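Local coordinates for polyhedrin (PDB 5A9A), which packs into the microcrystalline polyhedra of a cypovirus, the occlusion bodies that embed and protect virus particles, at the interface of chains A and B. Numbering follows the deposited sequence. Chains: chain A/B, Polyhedrin.

Contact 1: the interface of chains A and B. Residues chain A 88, 91; chain B 207-208, 213, 216.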
# COMPACT_ATOMS: atom_id res chain seq x y z
N ARG A 88 15.90 6.04 -17.68
CA ARG A 88 17.06 6.91 -17.59
C ARG A 88 18.04 6.64 -18.74
O ARG A 88 19.13 6.11 -18.53
CB ARG A 88 17.76 6.79 -16.23
CG ARG A 88 17.82 5.38 -15.66
CD ARG A 88 18.45 5.39 -14.27
NE ARG A 88 19.83 5.87 -14.29
CZ ARG A 88 20.91 5.09 -14.29
NH1 ARG A 88 20.78 3.77 -14.24
NH2 ARG A 88 22.12 5.63 -14.31
N HIS A 91 21.42 4.86 -19.91
CA HIS A 91 22.22 4.23 -18.87
C HIS A 91 21.94 2.74 -18.66
O HIS A 91 22.32 2.17 -17.64
CB HIS A 91 22.02 4.96 -17.54
CG HIS A 91 22.48 6.39 -17.57
ND1 HIS A 91 21.66 7.43 -17.96
CD2 HIS A 91 23.68 6.94 -17.28
CE1 HIS A 91 22.34 8.56 -17.89
NE2 HIS A 91 23.57 8.29 -17.48
N TYR B 207 19.11 1.51 -10.08
CA TYR B 207 20.49 1.34 -9.66
C TYR B 207 21.41 2.21 -10.51
O TYR B 207 21.49 2.05 -11.73
CB TYR B 207 20.89 -0.13 -9.74
CG TYR B 207 20.11 -0.99 -8.77
CD1 TYR B 207 18.89 -1.54 -9.13
CD2 TYR B 207 20.60 -1.24 -7.49
CE1 TYR B 207 18.16 -2.31 -8.24
CE2 TYR B 207 19.88 -2.01 -6.60
CZ TYR B 207 18.67 -2.55 -6.97
OH TYR B 207 17.96 -3.32 -6.08
N LEU B 208 22.10 3.13 -9.85
CA LEU B 208 22.99 4.07 -10.52
C LEU B 208 24.42 3.85 -10.04
O LEU B 208 24.69 3.86 -8.83
CB LEU B 208 22.55 5.51 -10.26
CG LEU B 208 21.12 5.88 -10.69
CD1 LEU B 208 20.09 5.52 -9.63
CD2 LEU B 208 21.02 7.36 -11.02
N ASP B 213 26.43 9.73 -12.94
CA ASP B 213 25.18 9.22 -13.48
C ASP B 213 23.99 9.72 -12.66
O ASP B 213 22.91 9.97 -13.19
CB ASP B 213 25.20 7.69 -13.48
CG ASP B 213 26.22 7.12 -14.46
OD1 ASP B 213 27.01 7.90 -15.02
OD2 ASP B 213 26.23 5.88 -14.67
N ASP B 216 23.29 13.40 -13.40
CA ASP B 216 22.63 13.40 -14.70
C ASP B 216 21.13 13.10 -14.56
O ASP B 216 20.29 13.77 -15.17
CB ASP B 216 23.30 12.38 -15.63
CG ASP B 216 22.83 12.50 -17.06
OD1 ASP B 216 21.78 11.90 -17.40
OD2 ASP B 216 23.51 13.17 -17.86
O HOH W 1 21.35 8.46 -14.72
O HOH W 2 24.45 4.04 -13.74

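Contact 2: the interface of chains A and B. Residues chain A 138-140, 174; chain B 31, 33, 55, 197.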
# COMPACT_ATOMS: atom_id res chain seq x y z
N ARG A 138 -0.12 16.50 -13.15
CA ARG A 138 -1.19 16.63 -12.16
C ARG A 138 -1.70 15.25 -11.76
O ARG A 138 -1.23 14.23 -12.28
CB ARG A 138 -2.34 17.47 -12.72
CG ARG A 138 -2.11 18.98 -12.70
CD ARG A 138 -1.31 19.47 -13.90
NE ARG A 138 -1.16 20.92 -13.90
CZ ARG A 138 -0.20 21.58 -13.27
NH1 ARG A 138 0.73 20.92 -12.58
NH2 ARG A 138 -0.15 22.90 -13.33
N ALA A 139 -2.66 15.22 -10.84
CA ALA A 139 -3.29 13.96 -10.46
C ALA A 139 -3.74 13.23 -11.71
O ALA A 139 -3.45 12.04 -11.89
CB ALA A 139 -4.47 14.23 -9.54
N TRP A 140 -4.46 13.94 -12.58
CA TRP A 140 -4.92 13.38 -13.84
C TRP A 140 -4.74 14.41 -14.96
O TRP A 140 -4.76 15.61 -14.71
CB TRP A 140 -6.39 12.97 -13.73
CG TRP A 140 -6.66 12.11 -12.54
CD1 TRP A 140 -7.23 12.50 -11.36
CD2 TRP A 140 -6.37 10.72 -12.41
NE1 TRP A 140 -7.31 11.42 -10.50
CE2 TRP A 140 -6.79 10.32 -11.12
CE3 TRP A 140 -5.78 9.76 -13.25
CZ2 TRP A 140 -6.64 9.01 -10.65
CZ3 TRP A 140 -5.64 8.46 -12.79
CH2 TRP A 140 -6.07 8.10 -11.50
N LYS A 174 -8.53 4.86 -10.85
CA LYS A 174 -9.42 5.15 -9.73
C LYS A 174 -10.85 4.76 -10.09
O LYS A 174 -11.41 5.25 -11.07
CB LYS A 174 -9.38 6.65 -9.39
CG LYS A 174 -10.15 7.01 -8.14
CD LYS A 174 -11.06 8.21 -8.35
CE LYS A 174 -10.27 9.49 -8.60
NZ LYS A 174 -11.11 10.70 -8.35
N ASP B 31 -3.56 20.01 -6.71
CA ASP B 31 -3.53 18.71 -7.38
C ASP B 31 -2.40 18.59 -8.41
O ASP B 31 -2.38 17.67 -9.22
CB ASP B 31 -4.88 18.39 -8.03
CG ASP B 31 -5.79 17.59 -7.10
OD1 ASP B 31 -5.47 17.51 -5.89
OD2 ASP B 31 -6.81 17.05 -7.56
N ILE B 33 1.45 17.59 -9.19
CA ILE B 33 2.24 16.48 -8.65
C ILE B 33 3.39 16.97 -7.78
O ILE B 33 4.02 17.98 -8.07
CB ILE B 33 2.80 15.61 -9.79
CG1 ILE B 33 1.69 14.74 -10.40
CG2 ILE B 33 3.94 14.73 -9.28
CD1 ILE B 33 1.11 13.72 -9.44
N PRO B 55 -0.23 13.65 -5.76
CA PRO B 55 -0.81 14.99 -5.84
C PRO B 55 -1.24 15.58 -4.50
O PRO B 55 -1.41 16.80 -4.42
CB PRO B 55 -2.01 14.80 -6.76
CG PRO B 55 -2.46 13.40 -6.48
CD PRO B 55 -1.22 12.61 -6.11
N ASN B 197 -7.65 10.71 -4.90
CA ASN B 197 -6.62 11.14 -5.85
C ASN B 197 -5.21 10.80 -5.38
O ASN B 197 -4.29 10.71 -6.19
CB ASN B 197 -6.71 12.64 -6.10
CG ASN B 197 -7.63 12.99 -7.25
OD1 ASN B 197 -8.34 12.13 -7.78
ND2 ASN B 197 -7.64 14.25 -7.65

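Contact 1: the interface of chains A and B
The guanidinium of A:Arg88 lies flat against the side chain of B:Leu208, in a patch where two copies of a cypovirus polyhedrin meet within the deposited three-copy assembly. Chain A supplies a loop just beyond helix 76-87; chain B supplies strand 206-208 and helix 211-221.

Packing comes first. CG of B:Leu208 sits over the centre of the guanidinium, 3.7 Å from A:Arg88 CZ, while CD2 reaches toward NE. CB of A:His91 lies on the opposite face near the rim, and with the leucine it sandwiches the planar group and should limit its tilting. A:Arg88 starts with CG between its backbone N and carbonyl carbon (chi1 39°) and bends at chi3, which turns one guanidinium face toward CB of A:His91. NH1 comes near the carbonyl O of B:Tyr207, but its N-H points away and no hydrogen bond forms.

The polar link runs through water. Water 1 lies in the guanidinium plane, shared by NE and NH2 of A:Arg88, and continues to the backbone O of B:Asp213 at 2.7 Å. Water 2, also in that plane, takes the other side of NH2 at 2.9 Å and passes to the carboxylate OD2 of B:Asp213. The polar groups of arginine and aspartate are therefore bridged by water, with NH2 and OD2 4.1 Å apart and their planes turned by 41°; the opposite charges may still attract.

The imidazole of A:His91 is held from its own chain: ND1 donates to the carbonyl O of A:Arg88 at 2.9 Å, the acceptor lying in the ring plane although the N-H arrives from above the carbonyl plane. Water 1 also rests over the centre of one ring face. The far edge of the ring points at two acidic side chains: CD2 approaches the carboxylate of B:Asp213, and CE1 lies 3.4 Å from OD1 of B:Asp216. Neither carboxylate hydrogen-bonds to the ring, but their proximity could stabilise a protonated imidazole.

Contact 2: the interface of chains A and B
At the edge of the A:Trp140 indole, in the ring plane, sits the side-chain oxygen OD1 of B:Asn197, the last residue of helix 191-197. This patch of the polyhedrin-polyhedrin interface sets the chain A loop 138-140 and strand 170-176 against loops and a helix end of chain B. The indole NE1 donates to OD1 at 3.0 Å in a fairly straight bond, 161° at the hydrogen. From the amide's standpoint the approach is different: the N-H comes in well above the carbonyl plane, off the lone-pair directions. Ring and amide planes are steeply turned against each other, and the tryptophan presents its nitrogen edge to the amide rather than stacking on it. Its CG lies anti to the carbonyl carbon (chi1 -51°), with the indole turned across that bond (chi2 102°), a pose that puts the NE1 edge toward B:Asn197.

The same OD1 receives a weak second bond from the side-chain amine NZ of A:Lys174, whose chain folds at chi2 and chi3 to bring its tip to the oxygen. Two chain A donors thus converge on one chain B acceptor. At the other end of the amide, ND2 makes a weak hydrogen bond to the carboxylate OD2 of B:Asp31, 2.9 Å away, which may help fix the amide's rotation and keep OD1 turned toward the tryptophan.

B:Asp31 contributes to the contact through its backbone too: its carbonyl O accepts from A:Ala139 N at 3.0 Å, with the donor almost in line with the C=O. CA, CB and CG of A:Arg138 lie beside that oxygen.

Between these polar groups, the methyl of A:Ala139 points into chain B. Its CB rests 3.8 Å from CG of the B:Pro55 ring and the same distance from that ring's CB, and it lies 3.7 Å from ND2 of B:Asn197. Nearby, CG1 and CD1 of B:Ile33 pack alongside the backbone carbonyl of A:Arg138, with CG1 3.5 Å from its O.

The centres of the C-alpha atoms in contact 1 and contact 2 are about 27 Å apart, and the two share no residue or helix. They are separate parts of one interface between identical chains. Contact 1 uses strand 206-208 and helix 211-221 of chain B, contact 2 the end of helix 191-197 of chain B and strand 170-176 of chain A. The interface as a whole is not an exact two-fold, so the copies do not simply exchange roles across it. Two such separated patches may limit rocking of one subunit on its neighbour; the deposited assembly holds three copies, possibly a unit of the polyhedron crystal.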